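Local coordinates for extracellular protein 11-1 (Passalora fulva, PDB 6ZUS) that is a secreted effector of a plant-pathogenic fungus, belongs to a structurally conserved family linked to recognition by plant resistance proteins, and binds zinc ions, at residues Asp5-Ala10 against Val85-Trp90; Val9-Val14 against Pro103-Val108; Gly52-Ile57 against Val78-Trp83. All blocks are in the same frame, centred on the assembly; numbering follows the deposited sequence.

Contact 1: residues Asp5-Ala10 against Val85-Trp90; sequences DCKAVA and VRNGKW
Lys7 and Val85 form an antiparallel hydrogen-bonded pair near one end of the sheet, where strand 6-20 begins, near the end of strand 71-86. Lys7 N donates to Val85 O over 2.8 Å, and Val85 N returns a 2.7 Å bond to Lys7 O. The Lys7 side chain runs on from the pair, with CG set between the backbone N and the carbonyl carbon (chi1 55°). After an extended run it bends only at its last torsion (chi4 -91°), which delivers NZ to Arg86 O at 2.8 Å. Asn87 OD1 lies farther from NZ, 3.3 Å, and meets it with the donor well above its carbonyl plane. A water joins NZ to OD1, and Cys99 O is a further acceptor, so the ammonium is gripped by several oxygens and its chain is largely buried. The nitrogen of the same amide, Asn87 ND2, reaches Asp5 O at 2.7 Å in a bent, weak bond; it also bonds to Asp136 OD1. A second water accepts from Asn87 N and donates to Asp5 O. The apolar part is small: Val9 CG2 touches Val85 CG2 at 3.9 Å, the two side chains crossing at about a right angle. Cys6 SG packs 3.3 Å from Val85 O and is fixed by its disulfide to Cys140, close to the zinc ligand His139. Helix 101-109 covers the face carrying Lys7 and Val85, through Val101 and Tyr104, while strand 127-138 flanks 6-10 along its other edge, with Val138 against Cys6.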
loop_
_atom_site.group_PDB
_atom_site.type_symbol
_atom_site.label_atom_id
_atom_site.label_comp_id
_atom_site.label_asym_id
_atom_site.label_seq_id
_atom_site.Cartn_x
_atom_site.Cartn_y
_atom_site.Cartn_z
ATOM N N ASP A 5 12.794 4.682 -17.594
ATOM C CA ASP A 5 11.441 5.305 -17.509
ATOM C C ASP A 5 10.559 4.490 -16.533
ATOM O O ASP A 5 9.343 4.305 -16.833
ATOM C CB ASP A 5 10.785 5.349 -18.904
ATOM C CG ASP A 5 10.980 4.057 -19.698
ATOM O OD1 ASP A 5 10.995 2.990 -19.068
ATOM O OD2 ASP A 5 11.165 4.127 -20.940
ATOM N N CYS A 6 11.172 3.848 -15.532
ATOM C CA CYS A 6 10.437 3.201 -14.421
ATOM C C CYS A 6 10.344 4.216 -13.265
ATOM O O CYS A 6 11.071 5.255 -13.292
ATOM C CB CYS A 6 11.044 1.856 -14.022
ATOM S SG CYS A 6 10.345 0.457 -14.961
ATOM N N LYS A 7 9.490 3.927 -12.278
ATOM C CA LYS A 7 9.313 4.723 -11.032
ATOM C C LYS A 7 9.426 3.785 -9.825
ATOM O O LYS A 7 9.269 2.534 -9.993
ATOM C CB LYS A 7 7.960 5.442 -11.057
ATOM C CG LYS A 7 6.780 4.512 -11.272
ATOM C CD LYS A 7 5.443 5.156 -11.201
ATOM C CE LYS A 7 4.311 4.179 -11.397
ATOM N NZ LYS A 7 3.922 4.076 -12.819
ATOM N N ALA A 8 9.749 4.348 -8.655
ATOM C CA ALA A 8 9.622 3.668 -7.364
ATOM C C ALA A 8 8.302 4.149 -6.757
ATOM O O ALA A 8 7.976 5.345 -6.907
ATOM C CB ALA A 8 10.789 3.946 -6.481
ATOM N N VAL A 9 7.551 3.210 -6.160
ATOM C CA VAL A 9 6.186 3.466 -5.618
ATOM C C VAL A 9 6.201 3.093 -4.127
ATOM O O VAL A 9 6.534 1.933 -3.797
ATOM C CB VAL A 9 5.079 2.724 -6.392
ATOM C CG1 VAL A 9 3.717 3.044 -5.786
ATOM C CG2 VAL A 9 5.084 3.060 -7.881
ATOM N N ALA A 10 5.904 4.072 -3.252
ATOM C CA ALA A 10 5.677 3.902 -1.804
ATOM C C ALA A 10 4.244 3.370 -1.640
ATOM O O ALA A 10 3.322 4.089 -1.987
ATOM C CB ALA A 10 5.874 5.195 -1.064
ATOM N N VAL A 85 8.802 0.094 -11.121
ATOM C CA VAL A 85 7.440 -0.074 -11.682
ATOM C C VAL A 85 7.399 0.661 -13.032
ATOM O O VAL A 85 7.915 1.775 -13.131
ATOM C CB VAL A 85 6.361 0.412 -10.696
ATOM C CG1 VAL A 85 4.982 0.220 -11.316
ATOM C CG2 VAL A 85 6.509 -0.262 -9.336
ATOM N N ARG A 86 6.793 0.044 -14.030
ATOM C CA ARG A 86 6.738 0.627 -15.392
ATOM C C ARG A 86 5.952 1.929 -15.311
ATOM O O ARG A 86 5.126 2.094 -14.379
ATOM C CB ARG A 86 6.151 -0.387 -16.366
ATOM C CG ARG A 86 7.034 -1.608 -16.535
ATOM C CD ARG A 86 6.471 -2.386 -17.661
ATOM N NE ARG A 86 6.997 -3.737 -17.698
ATOM C CZ ARG A 86 8.117 -4.097 -18.338
ATOM N NH1 ARG A 86 8.892 -3.202 -18.919
ATOM N NH2 ARG A 86 8.447 -5.378 -18.350
ATOM N N ASN A 87 6.236 2.829 -16.241
ATOM C CA ASN A 87 5.409 4.039 -16.478
ATOM C C ASN A 87 4.418 3.819 -17.622
ATOM O O ASN A 87 4.742 3.187 -18.623
ATOM C CB ASN A 87 6.297 5.257 -16.721
ATOM C CG ASN A 87 6.762 5.838 -15.403
ATOM O OD1 ASN A 87 5.939 6.051 -14.499
ATOM N ND2 ASN A 87 8.061 6.100 -15.294
ATOM N N GLY A 88 3.238 4.389 -17.484
ATOM C CA GLY A 88 2.263 4.492 -18.578
ATOM C C GLY A 88 1.393 3.261 -18.647
ATOM O O GLY A 88 0.978 2.752 -17.585
ATOM N N LYS A 89 1.138 2.823 -19.872
ATOM C CA LYS A 89 0.392 1.608 -20.229
ATOM C C LYS A 89 1.431 0.601 -20.674
ATOM O O LYS A 89 2.385 0.982 -21.375
ATOM C CB LYS A 89 -0.579 1.907 -21.370
ATOM C CG LYS A 89 -1.502 3.093 -21.116
ATOM C CD LYS A 89 -2.654 2.765 -20.188
ATOM C CE LYS A 89 -3.658 3.894 -20.066
ATOM N NZ LYS A 89 -5.016 3.379 -19.750
ATOM N N TRP A 90 1.231 -0.651 -20.357
ATOM C CA TRP A 90 2.181 -1.716 -20.694
ATOM C C TRP A 90 1.381 -2.830 -21.343
ATOM O O TRP A 90 0.386 -3.277 -20.725
ATOM C CB TRP A 90 2.895 -2.185 -19.415
ATOM C CG TRP A 90 3.571 -3.513 -19.546
ATOM C CD1 TRP A 90 3.173 -4.731 -19.066
ATOM C CD2 TRP A 90 4.757 -3.747 -20.315
ATOM N NE1 TRP A 90 4.060 -5.708 -19.445
ATOM C CE2 TRP A 90 5.055 -5.128 -20.188
ATOM C CE3 TRP A 90 5.601 -2.901 -21.057
ATOM C CZ2 TRP A 90 6.155 -5.690 -20.829
ATOM C CZ3 TRP A 90 6.697 -3.457 -21.677
ATOM C CH2 TRP A 90 6.958 -4.828 -21.565
HETATM O O HOH W 1 8.352 2.149 -18.333
HETATM O O HOH W 2 3.133 6.788 -13.138
#

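Contact 2: residues Val9-Val14 against Pro103-Val108; sequences VALKWV and PYTERV
The Tyr104 ring carries Val108 CG2 on one face, 3.5 Å above the plane and displaced toward the rim, and meets Leu11 and Val9 of the strand obliquely at CE2. Leu11 CD2 lies 4.2 Å from Tyr104 CE2, and Val9 CB stands slightly farther from the same carbon. A second flat group, the Arg107 guanidinium, has Tyr104 CA over one face, near its rim; its NE forms a salt bridge with Asp45, and NH1 donates to Asp98 O. Tyr104 leaves the helix toward the strand, and chi1 168° sets CG anti to the backbone N; its hydroxyl is hydrogen-bonded to Gln48 OE1. This is helix-on-sheet packing: 103-108 lies across one face of the antiparallel sheet, its axis approaching that of 9-14 to 9.9 Å at a signed crossing angle of -48°. No hydrogen bond links the two segments. Leu11 does most of the work, putting its two methyls on different partners. CD2 sits against Thr105, 3.4 Å from OG1 and 3.9 Å from CG2, the Leu11 and Thr105 side chains lying alongside with their directions reversed. Thr105 OG1 has its polar partner within the helix, Val101 O one turn back. CD1 of Leu11 makes a looser contact, 4.4 Å from Val108 CG1. Trp41 and Phe53 also pack against Leu11 in this buried region. Along the strand, Val9 and Leu11 pair through their backbones with Ala82 and Ala80 of strand 71-86, whereas Ala10 and Lys12 pair with Phe132 and Arg130 of strand 127-138.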
loop_
_atom_site.group_PDB
_atom_site.type_symbol
_atom_site.label_atom_id
_atom_site.label_comp_id
_atom_site.label_asym_id
_atom_site.label_seq_id
_atom_site.Cartn_x
_atom_site.Cartn_y
_atom_site.Cartn_z
ATOM N N VAL A 9 7.551 3.210 -6.160
ATOM C CA VAL A 9 6.186 3.466 -5.618
ATOM C C VAL A 9 6.201 3.093 -4.127
ATOM O O VAL A 9 6.534 1.933 -3.797
ATOM C CB VAL A 9 5.079 2.724 -6.392
ATOM C CG1 VAL A 9 3.717 3.044 -5.786
ATOM C CG2 VAL A 9 5.084 3.060 -7.881
ATOM N N ALA A 10 5.904 4.072 -3.252
ATOM C CA ALA A 10 5.677 3.902 -1.804
ATOM C C ALA A 10 4.244 3.370 -1.640
ATOM O O ALA A 10 3.322 4.089 -1.987
ATOM C CB ALA A 10 5.874 5.195 -1.064
ATOM N N LEU A 11 4.099 2.146 -1.159
ATOM C CA LEU A 11 2.787 1.427 -1.011
ATOM C C LEU A 11 2.473 1.268 0.472
ATOM O O LEU A 11 3.407 1.027 1.303
ATOM C CB LEU A 11 2.871 0.053 -1.671
ATOM C CG LEU A 11 3.120 0.052 -3.183
ATOM C CD1 LEU A 11 3.642 -1.283 -3.625
ATOM C CD2 LEU A 11 1.864 0.398 -3.940
ATOM N N LYS A 12 1.199 1.309 0.788
ATOM C CA LYS A 12 0.752 1.078 2.183
ATOM C C LYS A 12 -0.645 0.458 2.182
ATOM O O LYS A 12 -1.545 0.946 1.447
ATOM C CB LYS A 12 0.833 2.371 2.995
ATOM C CG LYS A 12 0.442 2.192 4.438
ATOM C CD LYS A 12 0.917 3.296 5.307
ATOM C CE LYS A 12 0.021 4.484 5.348
ATOM N NZ LYS A 12 0.172 5.179 6.659
ATOM N N TRP A 13 -0.725 -0.644 2.899
ATOM C CA TRP A 13 -1.951 -1.438 3.153
ATOM C C TRP A 13 -2.493 -0.998 4.504
ATOM O O TRP A 13 -1.720 -0.939 5.495
ATOM C CB TRP A 13 -1.593 -2.901 3.143
ATOM C CG TRP A 13 -2.755 -3.806 3.319
ATOM C CD1 TRP A 13 -3.426 -4.474 2.334
ATOM C CD2 TRP A 13 -3.316 -4.230 4.576
ATOM N NE1 TRP A 13 -4.375 -5.275 2.891
ATOM C CE2 TRP A 13 -4.360 -5.135 4.258
ATOM C CE3 TRP A 13 -3.049 -3.955 5.924
ATOM C CZ2 TRP A 13 -5.129 -5.754 5.238
ATOM C CZ3 TRP A 13 -3.829 -4.553 6.900
ATOM C CH2 TRP A 13 -4.850 -5.430 6.549
ATOM N N VAL A 14 -3.768 -0.661 4.580
ATOM C CA VAL A 14 -4.348 -0.064 5.811
ATOM C C VAL A 14 -5.626 -0.803 6.207
ATOM O O VAL A 14 -6.481 -1.018 5.335
ATOM C CB VAL A 14 -4.598 1.452 5.667
ATOM C CG1 VAL A 14 -5.040 2.035 7.004
ATOM C CG2 VAL A 14 -3.390 2.218 5.113
ATOM N N PRO A 103 -4.313 2.282 -10.298
ATOM C CA PRO A 103 -4.659 0.922 -10.730
ATOM C C PRO A 103 -3.587 -0.081 -10.287
ATOM O O PRO A 103 -3.976 -1.195 -9.895
ATOM C CB PRO A 103 -4.823 1.010 -12.270
ATOM C CG PRO A 103 -4.128 2.279 -12.655
ATOM C CD PRO A 103 -4.254 3.210 -11.454
ATOM N N TYR A 104 -2.301 0.285 -10.421
ATOM C CA TYR A 104 -1.179 -0.601 -10.012
ATOM C C TYR A 104 -1.360 -0.984 -8.533
ATOM O O TYR A 104 -1.313 -2.165 -8.185
ATOM C CB TYR A 104 0.173 0.056 -10.271
ATOM C CG TYR A 104 1.325 -0.653 -9.615
ATOM C CD1 TYR A 104 1.890 -1.818 -10.131
ATOM C CD2 TYR A 104 1.892 -0.148 -8.461
ATOM C CE1 TYR A 104 2.933 -2.482 -9.495
ATOM C CE2 TYR A 104 2.929 -0.795 -7.808
ATOM C CZ TYR A 104 3.460 -1.962 -8.317
ATOM O OH TYR A 104 4.470 -2.547 -7.612
ATOM N N THR A 105 -1.520 0.004 -7.643
ATOM C CA THR A 105 -1.666 -0.228 -6.181
ATOM C C THR A 105 -2.855 -1.150 -5.929
ATOM O O THR A 105 -2.762 -2.131 -5.154
ATOM C CB THR A 105 -1.797 1.094 -5.405
ATOM O OG1 THR A 105 -0.644 1.891 -5.699
ATOM C CG2 THR A 105 -1.977 0.789 -3.929
ATOM N N GLU A 106 -3.978 -0.876 -6.578
ATOM C CA GLU A 106 -5.203 -1.697 -6.367
ATOM C C GLU A 106 -4.986 -3.148 -6.818
ATOM O O GLU A 106 -5.446 -4.047 -6.077
ATOM C CB GLU A 106 -6.396 -1.032 -7.040
ATOM C CG GLU A 106 -6.776 0.231 -6.348
ATOM C CD GLU A 106 -8.001 0.914 -6.940
ATOM O OE1 GLU A 106 -8.361 0.519 -8.093
ATOM O OE2 GLU A 106 -8.645 1.772 -6.240
ATOM N N ARG A 107 -4.239 -3.386 -7.913
ATOM C CA ARG A 107 -3.900 -4.779 -8.352
ATOM C C ARG A 107 -2.967 -5.471 -7.352
ATOM O O ARG A 107 -3.202 -6.638 -7.021
ATOM C CB ARG A 107 -3.307 -4.808 -9.763
ATOM C CG ARG A 107 -4.323 -4.392 -10.832
ATOM C CD ARG A 107 -3.847 -4.795 -12.220
ATOM N NE ARG A 107 -2.500 -4.297 -12.509
ATOM C CZ ARG A 107 -2.222 -3.105 -13.022
ATOM N NH1 ARG A 107 -3.194 -2.308 -13.416
ATOM N NH2 ARG A 107 -0.960 -2.746 -13.219
ATOM N N VAL A 108 -1.954 -4.774 -6.870
ATOM C CA VAL A 108 -0.882 -5.372 -6.036
ATOM C C VAL A 108 -1.385 -5.580 -4.595
ATOM O O VAL A 108 -1.053 -6.635 -4.012
ATOM C CB VAL A 108 0.374 -4.480 -6.134
ATOM C CG1 VAL A 108 1.378 -4.769 -5.037
ATOM C CG2 VAL A 108 0.982 -4.626 -7.529
#

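Contact 3: residues Gly52-Ile57 against Val78-Trp83; sequences GFSTAI and VQATAW
Ser54 grips Thr81 with both its backbone and its side chain: Ser54 N donates to Thr81 O at 2.9 Å, and Thr81 N donates to Ser54 OG, also at 2.9 Å. The loop here runs roughly antiparallel to strand 71-86 at the edge of the four-stranded antiparallel sheet, entering its outermost strand, 57-64. The bond to OG is nearly straight, 172° at the hydrogen. The serine hydroxyl stands where a strand neighbour would offer a carbonyl, placed there by a first torsion (chi1 79°) that sets OG between the backbone N and the carbonyl carbon. Ahead of Ser54, Trp83 N donates to Gly52 O at 3.2 Å, and a single backbone bridge joins Phe53 to Ala82. Between Phe53 and Ile57 the register shifts by one residue, and Ile57 N then donates to Gln79 O at 2.8 Å in a hydrogen-bonded antiparallel pair. The bond from Gln79 N back to Ile57 O is longer, 3.2 Å, with the donor 53° above the carbonyl plane.

Side chains pack on both flanks of these two short ladders. The Trp83 indole lies against the loop, its CZ2 3.5 Å from Ser54 CB, and one ring face takes Thr81 CG2. Phe53 lays a ring face over Ala82 CA and brings CE2 to 3.8 Å from Ala82 CB; Leu11, Tyr104 and Phe38 are among the side chains that touch Phe53. Farther along, Ala56 CB rests on Val78 CG2 and Ala80 CB, with Phe38 of helix 31-40 touching both alanines. The same helix holds the loop directly, since Ala56 N bonds to Tyr35 OH. At the far end one water donates both to Ile57 O and to Gln79 OE1, the latter bond measuring 2.6 Å.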
loop_
_atom_site.group_PDB
_atom_site.type_symbol
_atom_site.label_atom_id
_atom_site.label_comp_id
_atom_site.label_asym_id
_atom_site.label_seq_id
_atom_site.Cartn_x
_atom_site.Cartn_y
_atom_site.Cartn_z
ATOM N N GLY A 52 12.080 -6.257 -6.893
ATOM C CA GLY A 52 11.002 -6.512 -5.926
ATOM C C GLY A 52 10.745 -5.325 -4.998
ATOM O O GLY A 52 10.637 -4.181 -5.478
ATOM N N PHE A 53 10.570 -5.616 -3.708
ATOM C CA PHE A 53 9.999 -4.702 -2.693
ATOM C C PHE A 53 11.013 -4.567 -1.569
ATOM O O PHE A 53 11.716 -5.532 -1.249
ATOM C CB PHE A 53 8.669 -5.225 -2.137
ATOM C CG PHE A 53 7.581 -5.251 -3.168
ATOM C CD1 PHE A 53 7.677 -6.091 -4.263
ATOM C CD2 PHE A 53 6.552 -4.343 -3.135
ATOM C CE1 PHE A 53 6.711 -6.095 -5.259
ATOM C CE2 PHE A 53 5.569 -4.350 -4.108
ATOM C CZ PHE A 53 5.641 -5.229 -5.170
ATOM N N SER A 54 11.019 -3.389 -0.981
ATOM C CA SER A 54 11.787 -3.055 0.242
ATOM C C SER A 54 11.257 -3.876 1.419
ATOM O O SER A 54 10.217 -4.613 1.290
ATOM C CB SER A 54 11.727 -1.610 0.513
ATOM O OG SER A 54 10.492 -1.287 1.112
ATOM N N THR A 55 12.034 -3.876 2.504
ATOM C CA THR A 55 11.607 -4.419 3.813
ATOM C C THR A 55 10.279 -3.745 4.192
ATOM O O THR A 55 10.132 -2.528 3.962
ATOM C CB THR A 55 12.683 -4.153 4.881
ATOM O OG1 THR A 55 13.811 -4.925 4.461
ATOM C CG2 THR A 55 12.238 -4.563 6.262
ATOM N N ALA A 56 9.327 -4.541 4.639
ATOM C CA ALA A 56 7.992 -4.030 5.052
ATOM C C ALA A 56 8.132 -3.419 6.459
ATOM O O ALA A 56 8.879 -3.962 7.284
ATOM C CB ALA A 56 6.997 -5.139 4.976
ATOM N N ILE A 57 7.391 -2.353 6.732
ATOM C CA ILE A 57 7.359 -1.678 8.053
ATOM C C ILE A 57 5.911 -1.654 8.557
ATOM O O ILE A 57 5.140 -0.803 8.103
ATOM C CB ILE A 57 7.949 -0.274 7.900
ATOM C CG1 ILE A 57 9.388 -0.357 7.373
ATOM C CG2 ILE A 57 7.866 0.503 9.215
ATOM C CD1 ILE A 57 10.019 0.981 7.178
ATOM N N VAL A 78 0.832 -1.615 6.933
ATOM C CA VAL A 78 2.191 -2.112 6.582
ATOM C C VAL A 78 2.575 -1.420 5.272
ATOM O O VAL A 78 1.712 -1.299 4.366
ATOM C CB VAL A 78 2.224 -3.641 6.531
ATOM C CG1 VAL A 78 1.248 -4.254 5.534
ATOM C CG2 VAL A 78 3.630 -4.140 6.297
ATOM N N GLN A 79 3.811 -0.916 5.220
ATOM C CA GLN A 79 4.289 -0.131 4.070
ATOM C C GLN A 79 5.601 -0.733 3.562
ATOM O O GLN A 79 6.363 -1.323 4.332
ATOM C CB GLN A 79 4.382 1.343 4.410
ATOM C CG GLN A 79 5.415 1.625 5.473
ATOM C CD GLN A 79 5.181 2.990 6.076
ATOM O OE1 GLN A 79 4.307 3.173 6.943
ATOM N NE2 GLN A 79 5.977 3.937 5.601
ATOM N N ALA A 80 5.804 -0.602 2.267
ATOM C CA ALA A 80 7.032 -1.007 1.573
ATOM C C ALA A 80 7.085 -0.246 0.247
ATOM O O ALA A 80 6.041 0.276 -0.242
ATOM C CB ALA A 80 7.045 -2.513 1.403
ATOM N N THR A 81 8.277 -0.212 -0.337
ATOM C CA THR A 81 8.524 0.458 -1.630
ATOM C C THR A 81 8.659 -0.612 -2.706
ATOM O O THR A 81 9.446 -1.564 -2.514
ATOM C CB THR A 81 9.777 1.330 -1.574
ATOM O OG1 THR A 81 9.504 2.352 -0.600
ATOM C CG2 THR A 81 10.097 1.916 -2.932
ATOM N N ALA A 82 7.881 -0.475 -3.766
ATOM C CA ALA A 82 8.136 -1.193 -5.034
ATOM C C ALA A 82 9.270 -0.430 -5.738
ATOM O O ALA A 82 9.054 0.681 -6.200
ATOM C CB ALA A 82 6.867 -1.293 -5.872
ATOM N N TRP A 83 10.454 -1.033 -5.797
ATOM C CA TRP A 83 11.667 -0.338 -6.307
ATOM C C TRP A 83 11.529 0.099 -7.769
ATOM O O TRP A 83 11.990 1.245 -8.102
ATOM C CB TRP A 83 12.891 -1.218 -6.098
ATOM C CG TRP A 83 13.255 -1.395 -4.665
ATOM C CD1 TRP A 83 13.431 -2.570 -4.018
ATOM C CD2 TRP A 83 13.601 -0.347 -3.745
ATOM N NE1 TRP A 83 13.835 -2.322 -2.735
ATOM C CE2 TRP A 83 13.946 -0.976 -2.539
ATOM C CE3 TRP A 83 13.669 1.058 -3.841
ATOM C CZ2 TRP A 83 14.316 -0.247 -1.409
ATOM C CZ3 TRP A 83 14.025 1.782 -2.723
ATOM C CH2 TRP A 83 14.356 1.124 -1.530
HETATM O O HOH W 3 2.919 1.123 7.827
#

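Strand 6-20 starts both long-range closures. From its first residues, contact 1 reaches forward to the end of strand 71-86 and the residues after it. A few residues on, contact 2 spans more of the chain, to helix 101-109. Both start from the same stretch of strand 6-20 and share Val9 and Ala10, contact 2 reaching farther along the chain. Contact 3 is a short closure, from the loop before strand 57-64 to the later half of strand 71-86, and lies wholly within both. Backbone pairing ties strands 6-20 and 71-86, which carry parts of all three contacts, side by side in one sheet; Tyr104 also touches Ala82, so the helix of contact 2 packs on contact 3.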